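Local coordinates for protein acyl-coenzyme A oxidase acox-1.1 (Caenorhabditis elegans, PDB 5K3H) that catalyses the FAD-dependent, oxygen-consuming desaturation of acyl-CoA substrates, producing (2E)-enoyl-CoA and hydrogen peroxide in the first step of peroxisomal beta-oxidation, at residues P190-K195 / N246-G251; N111-H116 / E144-Y149. All blocks are in the same frame, centred on the assembly; numbering follows the deposited sequence.

In the fold
Interactions 1 and 2 are both buried and lie side by side, their centres about 9 Å apart, on the same side of the chain's centre. Interaction 1 joins two loops of the beta-rich middle region and is mostly polar: backbone amides and an asparagine amide converge on one aspartate. Interaction 2 sets the start of helix 114-127 against the start of strand 147-150, with one histidine bond, a bridging water and modest apolar packing. The elements they hold differ, yet the contacts meet directly, N192 turning its amide to the 111-116 segment and T148 its hydroxyl to G191. Each also holds an FAD-binding residue, G191 in interaction 1 and Y149 in interaction 2.

Interaction 1 of 2, residues P190-K195 / N246-G251; sequences PGNLGK and NIVDNG
Four hydrogen bonds hold the segment 190-195 against the loop 246-251, and three of them end on D249. Its CG sits in the crowded position between the backbone N and the carbonyl carbon (chi1 49°), which brings the carboxylate up to 190-195. OD2 accepts the amide of K195 (N to OD2 2.9 Å) through its anti lone pair. OD1 takes ND2 of N192 at 2.9 Å, a fairly straight bond that lies in the amide plane but reaches the oxygen from above the carboxylate plane. The amide of S196 also binds OD2, so the buried charge is probably well stabilised.

Backbone pairing does the rest. The D249 carbonyl receives G194 N (3.0 Å from O to N, 163° at the hydrogen), while G251 N bonds to P190 O at 3.1 Å. G194 N comes within 3.5 Å of G251 CA, so the two glycines pack backbone to backbone.

Apolar contact is slight: V248 CG1 lies 3.7 Å from G191 CA. The L193 CD2 methyl lies against the G251 carbonyl oxygen.

The type II turn P190-L193 carries G191, part of the FAD site shared between the subunits. Outside the two segments, N192 accepts from L115 N through OD1 and gives ND2 also to N111 O. N192 and V248 touch A114 of helix 114-127, I247 rests on helix 68-85, and L193 and D249 meet strand 234-238.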
loop_
_atom_site.group_PDB
_atom_site.type_symbol
_atom_site.label_atom_id
_atom_site.label_comp_id
_atom_site.label_asym_id
_atom_site.label_seq_id
_atom_site.Cartn_x
_atom_site.Cartn_y
_atom_site.Cartn_z
ATOM N N PRO B 190 7.551 16.885 -13.328
ATOM C CA PRO B 190 8.682 17.524 -12.624
ATOM C C PRO B 190 8.245 18.237 -11.357
ATOM O O PRO B 190 7.308 19.038 -11.362
ATOM C CB PRO B 190 9.231 18.511 -13.655
ATOM C CG PRO B 190 8.924 17.880 -14.960
ATOM C CD PRO B 190 7.593 17.222 -14.767
ATOM N N GLY B 191 8.917 17.913 -10.256
ATOM C CA GLY B 191 8.529 18.461 -8.969
ATOM C C GLY B 191 8.805 19.950 -8.906
ATOM O O GLY B 191 9.742 20.454 -9.532
ATOM N N ASN B 192 7.921 20.671 -8.214
ATOM C CA ASN B 192 8.029 22.110 -7.981
ATOM C C ASN B 192 8.022 22.925 -9.272
ATOM O O ASN B 192 8.401 24.104 -9.259
ATOM C CB ASN B 192 9.266 22.431 -7.146
ATOM C CG ASN B 192 9.244 21.718 -5.828
ATOM O OD1 ASN B 192 10.194 21.023 -5.470
ATOM N ND2 ASN B 192 8.141 21.858 -5.101
ATOM N N LEU B 193 7.626 22.302 -10.387
ATOM C CA LEU B 193 7.566 22.951 -11.688
ATOM C C LEU B 193 6.278 23.739 -11.885
ATOM O O LEU B 193 6.255 24.701 -12.663
ATOM C CB LEU B 193 7.695 21.905 -12.803
ATOM C CG LEU B 193 7.498 22.401 -14.245
ATOM C CD1 LEU B 193 8.521 23.478 -14.610
ATOM C CD2 LEU B 193 7.545 21.253 -15.266
ATOM N N GLY B 194 5.198 23.341 -11.216
ATOM C CA GLY B 194 3.896 23.880 -11.564
ATOM C C GLY B 194 3.706 25.314 -11.119
ATOM O O GLY B 194 3.112 26.123 -11.842
ATOM N N LYS B 195 4.187 25.643 -9.916
ATOM C CA LYS B 195 3.887 26.924 -9.288
ATOM C C LYS B 195 5.096 27.645 -8.693
ATOM O O LYS B 195 5.130 28.880 -8.692
ATOM C CB LYS B 195 2.843 26.706 -8.192
ATOM C CG LYS B 195 1.500 26.293 -8.727
ATOM C CD LYS B 195 0.973 27.409 -9.629
ATOM C CE LYS B 195 -0.235 26.985 -10.429
ATOM N NZ LYS B 195 -0.806 28.103 -11.246
ATOM N N ASN B 246 2.265 15.938 -1.158
ATOM C CA ASN B 246 1.424 16.935 -1.805
ATOM C C ASN B 246 1.888 18.370 -1.594
ATOM O O ASN B 246 1.281 19.283 -2.165
ATOM C CB ASN B 246 -0.014 16.773 -1.338
ATOM C CG ASN B 246 -0.731 15.689 -2.113
ATOM O OD1 ASN B 246 -0.888 15.805 -3.330
ATOM N ND2 ASN B 246 -1.157 14.623 -1.426
ATOM N N ILE B 247 2.952 18.590 -0.815
ATOM C CA ILE B 247 3.528 19.925 -0.708
ATOM C C ILE B 247 4.365 20.260 -1.935
ATOM O O ILE B 247 4.573 21.440 -2.237
ATOM C CB ILE B 247 4.325 20.039 0.606
ATOM C CG1 ILE B 247 3.393 19.766 1.799
ATOM C CG2 ILE B 247 5.035 21.391 0.706
ATOM C CD1 ILE B 247 4.033 19.834 3.187
ATOM N N VAL B 248 4.856 19.249 -2.645
ATOM C CA VAL B 248 5.530 19.443 -3.921
ATOM C C VAL B 248 4.483 19.686 -4.996
ATOM O O VAL B 248 3.558 18.886 -5.183
ATOM C CB VAL B 248 6.409 18.231 -4.258
ATOM C CG1 VAL B 248 6.825 18.258 -5.739
ATOM C CG2 VAL B 248 7.631 18.220 -3.366
ATOM N N ASP B 249 4.643 20.785 -5.722
ATOM C CA ASP B 249 3.722 21.207 -6.771
ATOM C C ASP B 249 4.243 20.692 -8.115
ATOM O O ASP B 249 4.868 21.403 -8.911
ATOM C CB ASP B 249 3.593 22.724 -6.734
ATOM C CG ASP B 249 4.966 23.414 -6.685
ATOM O OD1 ASP B 249 5.698 23.208 -5.680
ATOM O OD2 ASP B 249 5.330 24.136 -7.657
ATOM N N ASN B 250 3.965 19.421 -8.372
ATOM C CA ASN B 250 4.364 18.819 -9.631
ATOM C C ASN B 250 3.611 19.467 -10.776
ATOM O O ASN B 250 2.404 19.692 -10.681
ATOM C CB ASN B 250 4.108 17.318 -9.584
ATOM C CG ASN B 250 4.907 16.632 -8.512
ATOM O OD1 ASN B 250 4.576 16.688 -7.339
ATOM N ND2 ASN B 250 5.978 15.976 -8.919
ATOM N N GLY B 251 4.313 19.739 -11.880
ATOM C CA GLY B 251 3.776 20.607 -12.904
ATOM C C GLY B 251 3.798 20.048 -14.314
ATOM O O GLY B 251 4.529 19.117 -14.634
#

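Interaction 2 of 2, residues N111-H116 / E144-Y149; sequences NPMALH and EIIGTY
The backbone of 111-116 makes a type I turn from N111 to A114 and then enters helix 114-127, coming nearest to strand 147-150 at H116 and G147, whose CA atoms are 5.0 Å apart. N111 shapes the approach: its OD1 accepts the amide of M113 in an Asx turn, the donor standing above the carbonyl plane of the side chain.

H116 carries the contact. Its CG is anti to the backbone N (chi1 -177°), which swings the imidazole to the strand. G147 N donates a hydrogen bond to ND1 over 3.1 Å, nearly straight and exactly in the ring plane. The other nitrogen, NE2, bonds to A140 O, consistent with a neutral ring protonated at NE2; bonds at both nitrogens would fix its rotation. CE1 approaches I145 O to 3.1 Å, and one face of the ring takes the CE methyl of M113, 3.4 Å above the plane and offset toward the rim.

A water joins the backbones, donating to G147 O at 2.8 Å and accepting weakly from H116 N. The same carbonyl makes a CA-H...O contact with H116 CA.

Apolar packing is confined to M113 and I146, where CG of the first meets CG2 of the second at 4.1 Å, the two side chains crossing at about a right angle; L662 of the second subunit packs on I146. Further along the segment, L115 CB packs 3.4 Å from the hydroxyl oxygen OG1 of T148, which is hydrogen-bonded to G191 O.

The arrangement belongs to the passage from the N-terminal helical domain into the middle beta domain, as in the acyl-CoA dehydrogenase and oxidase fold, with the strand leading into the FAD-binding residues that begin at Y149.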
loop_
_atom_site.group_PDB
_atom_site.type_symbol
_atom_site.label_atom_id
_atom_site.label_comp_id
_atom_site.label_asym_id
_atom_site.label_seq_id
_atom_site.Cartn_x
_atom_site.Cartn_y
_atom_site.Cartn_z
ATOM N N ASN B 111 8.527 20.294 -0.171
ATOM C CA ASN B 111 8.636 21.734 0.030
ATOM C C ASN B 111 8.833 22.388 -1.333
ATOM O O ASN B 111 9.096 21.698 -2.323
ATOM C CB ASN B 111 9.775 22.088 1.013
ATOM C CG ASN B 111 11.151 21.852 0.431
ATOM O OD1 ASN B 111 11.725 22.733 -0.207
ATOM N ND2 ASN B 111 11.687 20.647 0.638
ATOM N N PRO B 112 8.652 23.712 -1.432
ATOM C CA PRO B 112 8.728 24.385 -2.750
ATOM C C PRO B 112 10.079 24.315 -3.427
ATOM O O PRO B 112 10.184 24.689 -4.610
ATOM C CB PRO B 112 8.376 25.837 -2.422
ATOM C CG PRO B 112 7.508 25.738 -1.188
ATOM C CD PRO B 112 8.092 24.611 -0.398
ATOM N N MET B 113 11.130 23.923 -2.710
ATOM C CA MET B 113 12.466 23.851 -3.280
ATOM C C MET B 113 13.032 22.446 -3.189
ATOM O O MET B 113 14.254 22.265 -3.232
ATOM C CB MET B 113 13.383 24.868 -2.601
ATOM C CG MET B 113 13.001 26.276 -2.960
ATOM S SD MET B 113 14.081 27.526 -2.256
ATOM C CE MET B 113 15.675 27.114 -2.964
ATOM N N ALA B 114 12.154 21.456 -3.074
ATOM C CA ALA B 114 12.572 20.062 -2.977
ATOM C C ALA B 114 13.428 19.621 -4.163
ATOM O O ALA B 114 14.433 18.932 -3.990
ATOM C CB ALA B 114 11.359 19.155 -2.830
ATOM N N LEU B 115 13.026 20.015 -5.367
ATOM C CA LEU B 115 13.758 19.647 -6.575
ATOM C C LEU B 115 14.940 20.576 -6.843
ATOM O O LEU B 115 15.906 20.191 -7.501
ATOM C CB LEU B 115 12.821 19.616 -7.785
ATOM C CG LEU B 115 12.136 18.277 -8.062
ATOM C CD1 LEU B 115 13.155 17.229 -8.480
ATOM C CD2 LEU B 115 11.353 17.811 -6.845
ATOM N N HIS B 116 14.855 21.798 -6.331
ATOM C CA HIS B 116 15.920 22.787 -6.507
ATOM C C HIS B 116 17.286 22.217 -6.137
ATOM O O HIS B 116 18.285 22.448 -6.837
ATOM C CB HIS B 116 15.600 24.022 -5.674
ATOM C CG HIS B 116 16.587 25.122 -5.845
ATOM N ND1 HIS B 116 16.498 26.054 -6.854
ATOM C CD2 HIS B 116 17.688 25.442 -5.125
ATOM C CE1 HIS B 116 17.506 26.900 -6.750
ATOM N NE2 HIS B 116 18.245 26.547 -5.712
ATOM N N GLU B 144 18.606 32.782 -5.290
ATOM C CA GLU B 144 18.034 33.933 -5.994
ATOM C C GLU B 144 16.951 33.515 -6.963
ATOM O O GLU B 144 16.105 34.344 -7.333
ATOM C CB GLU B 144 19.088 34.706 -6.786
ATOM C CG GLU B 144 20.210 35.293 -5.966
ATOM C CD GLU B 144 21.215 36.057 -6.817
ATOM O OE1 GLU B 144 20.844 36.580 -7.894
ATOM O OE2 GLU B 144 22.405 36.079 -6.433
ATOM N N ILE B 145 16.988 32.246 -7.386
ATOM C CA ILE B 145 16.045 31.650 -8.317
ATOM C C ILE B 145 15.611 30.304 -7.754
ATOM O O ILE B 145 16.252 29.729 -6.868
ATOM C CB ILE B 145 16.659 31.481 -9.722
ATOM C CG1 ILE B 145 17.941 30.647 -9.652
ATOM C CG2 ILE B 145 16.913 32.830 -10.353
ATOM C CD1 ILE B 145 18.541 30.366 -11.026
ATOM N N ILE B 146 14.485 29.816 -8.261
ATOM C CA ILE B 146 13.979 28.506 -7.888
ATOM C C ILE B 146 13.884 27.687 -9.166
ATOM O O ILE B 146 13.203 28.084 -10.122
ATOM C CB ILE B 146 12.627 28.599 -7.169
ATOM C CG1 ILE B 146 12.767 29.440 -5.902
ATOM C CG2 ILE B 146 12.091 27.220 -6.835
ATOM C CD1 ILE B 146 11.469 29.664 -5.180
ATOM N N GLY B 147 14.569 26.546 -9.181
ATOM C CA GLY B 147 14.654 25.735 -10.370
ATOM C C GLY B 147 14.244 24.303 -10.092
ATOM O O GLY B 147 14.153 23.855 -8.948
ATOM N N THR B 148 13.980 23.595 -11.184
ATOM C CA THR B 148 13.698 22.172 -11.161
ATOM C C THR B 148 14.299 21.577 -12.429
ATOM O O THR B 148 14.948 22.270 -13.219
ATOM C CB THR B 148 12.181 21.931 -11.021
ATOM O OG1 THR B 148 11.899 20.525 -10.960
ATOM C CG2 THR B 148 11.425 22.557 -12.193
ATOM N N TYR B 149 14.084 20.280 -12.620
ATOM C CA TYR B 149 14.605 19.551 -13.767
ATOM C C TYR B 149 13.406 18.957 -14.495
ATOM O O TYR B 149 12.603 18.239 -13.894
ATOM C CB TYR B 149 15.584 18.476 -13.293
ATOM C CG TYR B 149 16.335 17.770 -14.388
ATOM C CD1 TYR B 149 17.513 18.298 -14.873
ATOM C CD2 TYR B 149 15.892 16.574 -14.919
ATOM C CE1 TYR B 149 18.227 17.671 -15.870
ATOM C CE2 TYR B 149 16.611 15.934 -15.932
ATOM C CZ TYR B 149 17.775 16.497 -16.394
ATOM O OH TYR B 149 18.506 15.898 -17.389
HETATM O O HOH W 1 12.654 23.244 -6.712
#